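Local coordinates for probable porin (Pseudomonas aeruginosa, PDB 2Y0H), which probably acts as an outer-membrane porin of the OprD family, letting small solutes cross through a monomeric beta-barrel, at residues 11-16 against 381-386; 110-115 against 125-130; 343-348 against 363-368. One frame throughout, in Å; residues are numbered along the deposited sequence.

Contact 1: residues 11-16 against 381-386; sequences DLRNFY and RFIVNY. With C8E ((hydroxyethyloxy)tri(ethyloxy)octane), chain I.
Phe15 packs alongside Ile383 where strands 7-22 and 376-389, the first and last of the 18-stranded antiparallel barrel, zip up and close it. Six backbone hydrogen bonds join Leu12 to Tyr386, Asn14 to Val384 and Tyr16 to Phe382. Between them lie two non-hydrogen-bonded pairs, Arg13 with Asn385 and Phe15 with Ile383, whose side chains share the face turned to the barrel interior, where Asp122 lies. Packing is tight here. With CG anti to the backbone N (chi1 -170°), the Phe15 ring lays CD2 3.6 Å from Ile383 CG1. Phe15 CZ reaches Arg381 CD at 3.9 Å. Ile383 CG2 packs on its other neighbour, touching Arg13 CG at 3.9 Å.

The opposite face, with Leu12, Asn14, Tyr16, Phe382, Val384 and Tyr386, is looser and binds detergent, consistent with the lipid-facing side of the barrel. Leu12 CD2 and Tyr386 CD2 are 4.3 Å apart, and the Asn14 and Val384 side chains come closest at CB, 4.2 Å apart. The polar end of Asn14 is held by Trp34 and Gln36. C11 of a detergent molecule, C8E, lies over one face of the Tyr386 ring, toward its rim.

Arg13 NH1 makes a salt bridge to Asp122 of the inward-folded loop. The chain bends at chi3, and Arg13 NE donates in the guanidinium plane to a lone pair of Asn385 OD1 at 2.7 Å, the amide plane standing nearly perpendicular.

Contact 2: residues 110-115 against 125-130; sequences ILMPQL and LLPQTF
Leu111 and Phe130 form a single antiparallel hydrogen-bonded pair, the one beta bridge between these segments. Leu111 N donates to Phe130 O at 2.7 Å, and Phe130 N donates back to Leu111 O at 2.9 Å. The ladder stops there. The chain turns a corner at Ile110, and the touching parts, 110-113 and 127-130, run 105° apart. Past Met112 and Thr129 the segments diverge, so side chains carry the rest of the contact.

Pro113 sets its ring against Phe130. Its CD is 3.6 Å from Phe130 CD1, and its CG also reaches that atom. With CG anti to the carbonyl carbon (chi1 -71°), the Phe130 ring is placed beside Pro113, with Leu111 O at its edge. On the Ile110 side, CG1 packs on Thr129 CB at 3.8 Å, with CD1 beside Thr129 OG1 and CG2.

The contact belongs to the loop that leaves the wall of the OprD-family barrel after strand 104-108, folds inward, and rejoins it at strand 129-137. Within it, strand 111-115 pairs with the short strand 118-119. Gln128 is held by Asp121 of this loop, and by Ser153 and Thr281.

Met112 reaches across to Pro127. Its chain is extended beyond CG, which carries the methyl to the proline ring. Met112 CE lies 3.7 Å from Pro127 CG, while Met112 SD sits 3.9 Å from Pro127 CB. The same methyl touches Thr129 CG2 at 4.0 Å, and Met112 CG rests near Gln128 O.

Contact 3: residues 343-348 against 363-368; sequences ERNTDL and KWRNIT
Asp347 lies across the Arg365 side chain, its carboxylate plane turned 66° from the guanidinium. The two make a salt bridge. Arg365 NE donates to Asp347 OD1 at 3.0 Å with an N-H...O angle of 168°. That oxygen lies in the guanidinium plane, but the donor comes from above the carboxylate plane. The second bond, from Arg365 NH2 to Asp347 OD2 at 3.0 Å, is weak and bent. The bend of the Arg365 chain at chi3 (66°) brings NE back over the acid. Lys363 NZ is 4.3 Å from Asp347 OD2, beyond a salt bridge, yet it may still add to the positive field around the carboxylate. The guanidinium of Arg323 lies close to that of Arg365, and Asp347 would partly offset this repulsion.

These residues sit on strands 339-351 and 361-371, a beta hairpin in the wall of the OprD-family barrel. Pairs of backbone bonds link Arg344 with Thr368, Thr346 with Asn366, and Leu348 with Trp364. Asn345 with Ile367 and Asp347 with Arg365 are non-hydrogen-bonded pairs, with side chains on the face that meets the loop of Ala290, Tyr291 and Gln292, consistent with the barrel interior.

On this inner face Asn345 and Ile367 run side by side, Asn345 ND2 lying 3.9 Å from Ile367 CG1. Asn345 ND2 also donates to Glu343 OE2 at 3.0 Å, on the anti lone pair and near the amide plane. Its OD1 takes Ala290 N and Arg323 NE. Glu343 is gripped in turn by the Tyr291 and Gln292 N atoms, so that loop holds both polar groups.

On the outer face Leu348 CB meets the edge of the Trp364 ring at CE3, 4.0 Å away. Thr346 CG2 stands 4.3 Å from Trp364 CZ3, and Thr346 OG1 bonds to Thr322.

How the contacts relate
Contacts 1 and 3 are in the barrel wall; contact 2 joins the inward loop to strand 129-137 of that wall. Contact 3 lies two strand pairings round from contact 1, their centres 15 Å apart. Two probable hydrogen bonds tie them, Lys363 N to Ile383 O and Arg381 N to Arg365 O, both 2.9 Å. The centre of contact 2 is about 9 Å from the centre of the chain, against about 17 Å for the centres of the others. It touches contact 1 where Leu125 O meets Arg13 CD at 3.4 Å. The nearest atoms of contacts 2 and 3 are about 10 Å apart. The side chain of Leu348 is about 4 Å from a bound C8E, consistent with an outer surface there.

Contact 1: residues 11-16 against 381-386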
# COMPACT_ATOMS: atom_id res chain seq x y z
N ASP A 11 2.35 -8.01 -16.95
CA ASP A 11 2.37 -8.58 -15.61
C ASP A 11 1.19 -9.53 -15.46
O ASP A 11 0.05 -9.15 -15.72
CB ASP A 11 2.28 -7.48 -14.55
CG ASP A 11 3.45 -6.50 -14.60
OD1 ASP A 11 4.59 -6.93 -14.88
OD2 ASP A 11 3.23 -5.30 -14.37
N LEU A 12 1.46 -10.75 -15.04
CA LEU A 12 0.41 -11.74 -14.90
C LEU A 12 0.21 -12.07 -13.43
O LEU A 12 1.18 -12.32 -12.71
CB LEU A 12 0.77 -13.02 -15.67
CG LEU A 12 0.85 -12.98 -17.20
CD1 LEU A 12 -0.38 -12.31 -17.75
CD2 LEU A 12 2.08 -12.26 -17.71
N ARG A 13 -1.04 -12.08 -12.97
CA ARG A 13 -1.31 -12.48 -11.60
C ARG A 13 -2.44 -13.49 -11.51
O ARG A 13 -3.55 -13.21 -11.95
CB ARG A 13 -1.64 -11.29 -10.71
CG ARG A 13 -1.90 -11.71 -9.25
CD ARG A 13 -1.94 -10.52 -8.29
NE ARG A 13 -0.70 -9.75 -8.34
CZ ARG A 13 -0.58 -8.53 -7.86
NH1 ARG A 13 -1.62 -7.93 -7.30
NH2 ARG A 13 0.58 -7.89 -7.95
N ASN A 14 -2.15 -14.65 -10.94
CA ASN A 14 -3.18 -15.65 -10.69
C ASN A 14 -3.44 -15.77 -9.19
O ASN A 14 -2.52 -15.97 -8.39
CB ASN A 14 -2.81 -17.01 -11.31
CG ASN A 14 -3.98 -17.99 -11.34
OD1 ASN A 14 -4.10 -18.86 -10.47
ND2 ASN A 14 -4.85 -17.85 -12.33
N PHE A 15 -4.70 -15.64 -8.82
CA PHE A 15 -5.09 -15.37 -7.46
C PHE A 15 -6.18 -16.33 -7.08
O PHE A 15 -7.23 -16.36 -7.72
CB PHE A 15 -5.61 -13.93 -7.39
CG PHE A 15 -5.83 -13.40 -6.00
CD1 PHE A 15 -7.01 -13.66 -5.32
CD2 PHE A 15 -4.89 -12.56 -5.41
CE1 PHE A 15 -7.24 -13.12 -4.05
CE2 PHE A 15 -5.11 -12.02 -4.16
CZ PHE A 15 -6.29 -12.30 -3.47
N TYR A 16 -5.93 -17.14 -6.07
CA TYR A 16 -6.95 -18.02 -5.55
C TYR A 16 -7.12 -17.79 -4.06
O TYR A 16 -6.16 -17.84 -3.29
CB TYR A 16 -6.61 -19.49 -5.81
CG TYR A 16 -7.54 -20.42 -5.07
CD1 TYR A 16 -8.76 -20.79 -5.61
CD2 TYR A 16 -7.22 -20.90 -3.81
CE1 TYR A 16 -9.63 -21.64 -4.92
CE2 TYR A 16 -8.07 -21.74 -3.11
CZ TYR A 16 -9.28 -22.10 -3.67
OH TYR A 16 -10.13 -22.93 -2.97
N ARG A 381 -4.80 -17.99 0.69
CA ARG A 381 -4.68 -17.47 -0.66
C ARG A 381 -3.50 -18.13 -1.31
O ARG A 381 -2.53 -18.48 -0.64
CB ARG A 381 -4.45 -15.97 -0.66
CG ARG A 381 -5.46 -15.18 0.13
CD ARG A 381 -5.21 -13.68 -0.02
NE ARG A 381 -6.15 -12.94 0.80
CZ ARG A 381 -6.01 -11.67 1.13
NH1 ARG A 381 -4.96 -10.98 0.71
NH2 ARG A 381 -6.93 -11.08 1.90
N PHE A 382 -3.57 -18.30 -2.62
CA PHE A 382 -2.41 -18.70 -3.38
C PHE A 382 -2.33 -17.79 -4.59
O PHE A 382 -3.28 -17.69 -5.38
CB PHE A 382 -2.46 -20.17 -3.78
CG PHE A 382 -1.19 -20.66 -4.41
CD1 PHE A 382 -0.08 -20.93 -3.63
CD2 PHE A 382 -1.11 -20.83 -5.79
CE1 PHE A 382 1.09 -21.37 -4.21
CE2 PHE A 382 0.06 -21.28 -6.37
CZ PHE A 382 1.16 -21.55 -5.58
N ILE A 383 -1.19 -17.11 -4.71
CA ILE A 383 -1.00 -16.10 -5.73
C ILE A 383 0.23 -16.43 -6.55
O ILE A 383 1.29 -16.74 -5.98
CB ILE A 383 -0.81 -14.70 -5.11
CG1 ILE A 383 -2.01 -14.33 -4.24
CG2 ILE A 383 -0.58 -13.65 -6.17
CD1 ILE A 383 -1.72 -14.41 -2.76
N VAL A 384 0.10 -16.39 -7.87
CA VAL A 384 1.23 -16.58 -8.77
C VAL A 384 1.45 -15.30 -9.57
O VAL A 384 0.55 -14.84 -10.27
CB VAL A 384 1.01 -17.77 -9.73
CG1 VAL A 384 2.19 -17.92 -10.71
CG2 VAL A 384 0.80 -19.06 -8.95
N ASN A 385 2.64 -14.74 -9.45
CA ASN A 385 2.98 -13.53 -10.18
C ASN A 385 4.03 -13.81 -11.23
O ASN A 385 4.97 -14.57 -11.00
CB ASN A 385 3.51 -12.46 -9.22
CG ASN A 385 2.41 -11.76 -8.46
OD1 ASN A 385 1.64 -11.00 -9.03
ND2 ASN A 385 2.33 -12.02 -7.16
N TYR A 386 3.90 -13.17 -12.38
CA TYR A 386 4.95 -13.24 -13.37
C TYR A 386 4.93 -12.04 -14.30
O TYR A 386 3.87 -11.59 -14.74
CB TYR A 386 4.86 -14.53 -14.19
CG TYR A 386 5.91 -14.59 -15.26
CD1 TYR A 386 7.25 -14.77 -14.92
CD2 TYR A 386 5.58 -14.45 -16.60
CE1 TYR A 386 8.23 -14.82 -15.90
CE2 TYR A 386 6.55 -14.50 -17.58
CZ TYR A 386 7.87 -14.68 -17.22
OH TYR A 386 8.84 -14.72 -18.19
O9 C8E I . 4.53 -18.07 -17.32
C10 C8E I . 5.51 -17.64 -18.24
C11 C8E I . 6.81 -18.42 -18.06
O12 C8E I . 7.80 -17.92 -18.94
C13 C8E I . 8.98 -17.56 -18.25
C14 C8E I . 10.21 -18.12 -18.95
O15 C8E I . 11.20 -18.41 -17.98

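Contact 2: residues 110-115 against 125-130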
# COMPACT_ATOMS: atom_id res chain seq x y z
N ILE A 110 -2.79 8.26 -15.94
CA ILE A 110 -2.95 7.16 -15.00
C ILE A 110 -1.72 7.04 -14.09
O ILE A 110 -0.58 7.14 -14.53
CB ILE A 110 -3.26 5.83 -15.71
CG1 ILE A 110 -3.95 4.86 -14.76
CG2 ILE A 110 -2.00 5.24 -16.38
CD1 ILE A 110 -4.47 3.61 -15.43
N LEU A 111 -1.96 6.84 -12.80
CA LEU A 111 -0.88 6.81 -11.82
C LEU A 111 -1.11 5.71 -10.81
O LEU A 111 -2.25 5.33 -10.52
CB LEU A 111 -0.83 8.13 -11.07
CG LEU A 111 -0.62 9.40 -11.89
CD1 LEU A 111 -0.79 10.62 -10.99
CD2 LEU A 111 0.77 9.35 -12.48
N MET A 112 -0.00 5.22 -10.26
CA MET A 112 -0.03 4.34 -9.10
C MET A 112 0.84 4.93 -8.01
O MET A 112 1.97 4.50 -7.84
CB MET A 112 0.48 2.95 -9.46
CG MET A 112 -0.44 2.20 -10.38
SD MET A 112 0.27 0.64 -10.86
CE MET A 112 -0.56 0.35 -12.40
N PRO A 113 0.32 5.93 -7.28
CA PRO A 113 1.08 6.55 -6.19
C PRO A 113 1.37 5.56 -5.08
O PRO A 113 0.52 4.74 -4.74
CB PRO A 113 0.11 7.62 -5.64
CG PRO A 113 -1.03 7.68 -6.58
CD PRO A 113 -1.06 6.42 -7.37
N GLN A 114 2.56 5.65 -4.49
CA GLN A 114 2.91 4.86 -3.32
C GLN A 114 3.47 5.80 -2.27
O GLN A 114 4.66 5.78 -1.97
CB GLN A 114 3.95 3.79 -3.68
CG GLN A 114 3.43 2.77 -4.68
CD GLN A 114 4.39 1.61 -4.87
OE1 GLN A 114 4.78 1.29 -5.98
NE2 GLN A 114 4.79 0.98 -3.76
N LEU A 115 2.59 6.64 -1.72
CA LEU A 115 2.98 7.72 -0.83
C LEU A 115 2.28 7.58 0.51
O LEU A 115 1.22 6.95 0.61
CB LEU A 115 2.61 9.06 -1.46
CG LEU A 115 3.20 9.27 -2.86
CD1 LEU A 115 2.57 10.48 -3.54
CD2 LEU A 115 4.72 9.40 -2.78
N LEU A 125 -6.19 -8.53 -6.87
CA LEU A 125 -5.93 -9.05 -8.21
C LEU A 125 -5.19 -8.05 -9.07
O LEU A 125 -4.19 -8.37 -9.71
CB LEU A 125 -7.24 -9.47 -8.89
CG LEU A 125 -7.08 -10.12 -10.27
CD1 LEU A 125 -6.32 -11.44 -10.16
CD2 LEU A 125 -8.44 -10.32 -10.98
N LEU A 126 -5.70 -6.82 -9.10
CA LEU A 126 -5.12 -5.78 -9.93
C LEU A 126 -4.76 -4.59 -9.05
O LEU A 126 -5.34 -4.40 -8.00
CB LEU A 126 -6.12 -5.36 -11.01
CG LEU A 126 -6.42 -6.42 -12.06
CD1 LEU A 126 -7.60 -5.98 -12.90
CD2 LEU A 126 -5.19 -6.66 -12.93
N PRO A 127 -3.78 -3.80 -9.50
CA PRO A 127 -3.48 -2.59 -8.74
C PRO A 127 -4.60 -1.58 -8.85
O PRO A 127 -5.20 -1.44 -9.92
CB PRO A 127 -2.23 -2.04 -9.44
CG PRO A 127 -2.36 -2.55 -10.85
CD PRO A 127 -2.99 -3.91 -10.73
N GLN A 128 -4.89 -0.90 -7.75
CA GLN A 128 -5.72 0.29 -7.78
C GLN A 128 -4.97 1.37 -8.57
O GLN A 128 -3.75 1.49 -8.45
CB GLN A 128 -5.96 0.77 -6.36
CG GLN A 128 -6.49 2.19 -6.22
CD GLN A 128 -6.63 2.61 -4.75
OE1 GLN A 128 -5.83 2.23 -3.90
NE2 GLN A 128 -7.66 3.39 -4.45
N THR A 129 -5.67 2.16 -9.37
CA THR A 129 -5.03 3.27 -10.07
C THR A 129 -5.73 4.58 -9.77
O THR A 129 -6.88 4.59 -9.31
CB THR A 129 -5.03 3.07 -11.60
OG1 THR A 129 -6.38 3.05 -12.07
CG2 THR A 129 -4.33 1.76 -11.99
N PHE A 130 -5.04 5.68 -10.02
CA PHE A 130 -5.61 7.01 -9.88
C PHE A 130 -5.37 7.76 -11.19
O PHE A 130 -4.41 7.45 -11.91
CB PHE A 130 -4.94 7.77 -8.72
CG PHE A 130 -5.29 7.26 -7.35
CD1 PHE A 130 -4.63 6.16 -6.81
CD2 PHE A 130 -6.27 7.89 -6.59
CE1 PHE A 130 -4.96 5.69 -5.56
CE2 PHE A 130 -6.60 7.42 -5.33
CZ PHE A 130 -5.94 6.32 -4.81

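Contact 3: residues 343-348 against 363-368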
# COMPACT_ATOMS: atom_id res chain seq x y z
N GLU A 343 -5.08 -10.80 14.65
CA GLU A 343 -4.87 -11.42 13.36
C GLU A 343 -3.49 -12.04 13.30
O GLU A 343 -2.52 -11.49 13.83
CB GLU A 343 -5.05 -10.41 12.23
CG GLU A 343 -5.04 -11.03 10.82
CD GLU A 343 -5.40 -10.03 9.70
OE1 GLU A 343 -6.16 -9.07 9.96
OE2 GLU A 343 -4.93 -10.23 8.55
N ARG A 344 -3.40 -13.21 12.68
CA ARG A 344 -2.12 -13.79 12.36
C ARG A 344 -2.03 -13.97 10.84
O ARG A 344 -3.01 -14.35 10.21
CB ARG A 344 -1.93 -15.12 13.08
CG ARG A 344 -0.75 -15.94 12.57
CD ARG A 344 0.18 -16.30 13.71
NE ARG A 344 -0.58 -16.62 14.92
CZ ARG A 344 -0.02 -16.98 16.07
NH1 ARG A 344 1.30 -17.08 16.16
NH2 ARG A 344 -0.79 -17.25 17.13
N ASN A 345 -0.86 -13.68 10.29
CA ASN A 345 -0.58 -13.86 8.87
C ASN A 345 0.67 -14.71 8.75
O ASN A 345 1.69 -14.39 9.37
CB ASN A 345 -0.29 -12.53 8.17
CG ASN A 345 -1.51 -11.65 8.02
OD1 ASN A 345 -1.39 -10.46 7.73
ND2 ASN A 345 -2.69 -12.23 8.20
N THR A 346 0.60 -15.78 7.98
CA THR A 346 1.79 -16.56 7.68
C THR A 346 1.90 -16.65 6.17
O THR A 346 0.99 -17.13 5.50
CB THR A 346 1.74 -17.96 8.30
OG1 THR A 346 1.68 -17.85 9.73
CG2 THR A 346 2.97 -18.76 7.91
N ASP A 347 3.01 -16.16 5.65
CA ASP A 347 3.25 -16.17 4.22
C ASP A 347 4.46 -17.02 3.92
O ASP A 347 5.50 -16.89 4.57
CB ASP A 347 3.47 -14.75 3.69
CG ASP A 347 2.23 -13.91 3.77
OD1 ASP A 347 1.15 -14.51 3.90
OD2 ASP A 347 2.32 -12.67 3.70
N LEU A 348 4.33 -17.91 2.94
CA LEU A 348 5.48 -18.58 2.40
C LEU A 348 5.57 -18.15 0.95
O LEU A 348 4.62 -18.29 0.19
CB LEU A 348 5.34 -20.10 2.52
CG LEU A 348 6.58 -20.93 2.18
CD1 LEU A 348 7.75 -20.59 3.10
CD2 LEU A 348 6.24 -22.41 2.24
N LYS A 363 3.16 -17.35 -3.91
CA LYS A 363 2.91 -16.95 -2.52
C LYS A 363 1.73 -17.71 -1.92
O LYS A 363 0.62 -17.68 -2.46
CB LYS A 363 2.67 -15.44 -2.40
CG LYS A 363 2.58 -14.96 -0.95
CD LYS A 363 2.15 -13.49 -0.83
CE LYS A 363 3.28 -12.54 -1.14
NZ LYS A 363 4.35 -12.61 -0.10
N TRP A 364 1.98 -18.40 -0.82
CA TRP A 364 0.90 -18.97 -0.03
C TRP A 364 0.73 -18.13 1.22
O TRP A 364 1.69 -17.92 1.95
CB TRP A 364 1.18 -20.42 0.36
CG TRP A 364 0.22 -20.94 1.41
CD1 TRP A 364 -1.11 -21.21 1.23
CD2 TRP A 364 0.51 -21.23 2.79
NE1 TRP A 364 -1.66 -21.65 2.42
CE2 TRP A 364 -0.69 -21.67 3.39
CE3 TRP A 364 1.67 -21.15 3.58
CZ2 TRP A 364 -0.77 -22.04 4.73
CZ3 TRP A 364 1.59 -21.52 4.92
CH2 TRP A 364 0.38 -21.96 5.48
N ARG A 365 -0.50 -17.65 1.46
CA ARG A 365 -0.80 -16.82 2.61
C ARG A 365 -1.89 -17.47 3.45
O ARG A 365 -2.96 -17.81 2.94
CB ARG A 365 -1.32 -15.45 2.18
CG ARG A 365 -0.58 -14.79 1.03
CD ARG A 365 -0.88 -13.28 0.98
NE ARG A 365 -0.35 -12.59 2.16
CZ ARG A 365 -0.48 -11.29 2.39
NH1 ARG A 365 -1.14 -10.52 1.53
NH2 ARG A 365 0.04 -10.76 3.48
N ASN A 366 -1.62 -17.63 4.75
CA ASN A 366 -2.62 -18.10 5.69
C ASN A 366 -3.07 -16.95 6.57
O ASN A 366 -2.24 -16.26 7.18
CB ASN A 366 -2.09 -19.27 6.53
CG ASN A 366 -3.16 -19.87 7.45
OD1 ASN A 366 -4.36 -19.65 7.27
ND2 ASN A 366 -2.72 -20.64 8.45
N ILE A 367 -4.37 -16.74 6.64
CA ILE A 367 -4.92 -15.64 7.41
C ILE A 367 -5.87 -16.13 8.50
O ILE A 367 -6.85 -16.80 8.23
CB ILE A 367 -5.66 -14.65 6.50
CG1 ILE A 367 -4.70 -14.09 5.46
CG2 ILE A 367 -6.27 -13.52 7.30
CD1 ILE A 367 -5.34 -13.13 4.51
N THR A 368 -5.57 -15.79 9.75
CA THR A 368 -6.47 -16.12 10.84
C THR A 368 -6.81 -14.85 11.60
O THR A 368 -5.92 -14.09 11.99
CB THR A 368 -5.87 -17.17 11.80
OG1 THR A 368 -5.41 -18.31 11.05
CG2 THR A 368 -6.91 -17.64 12.81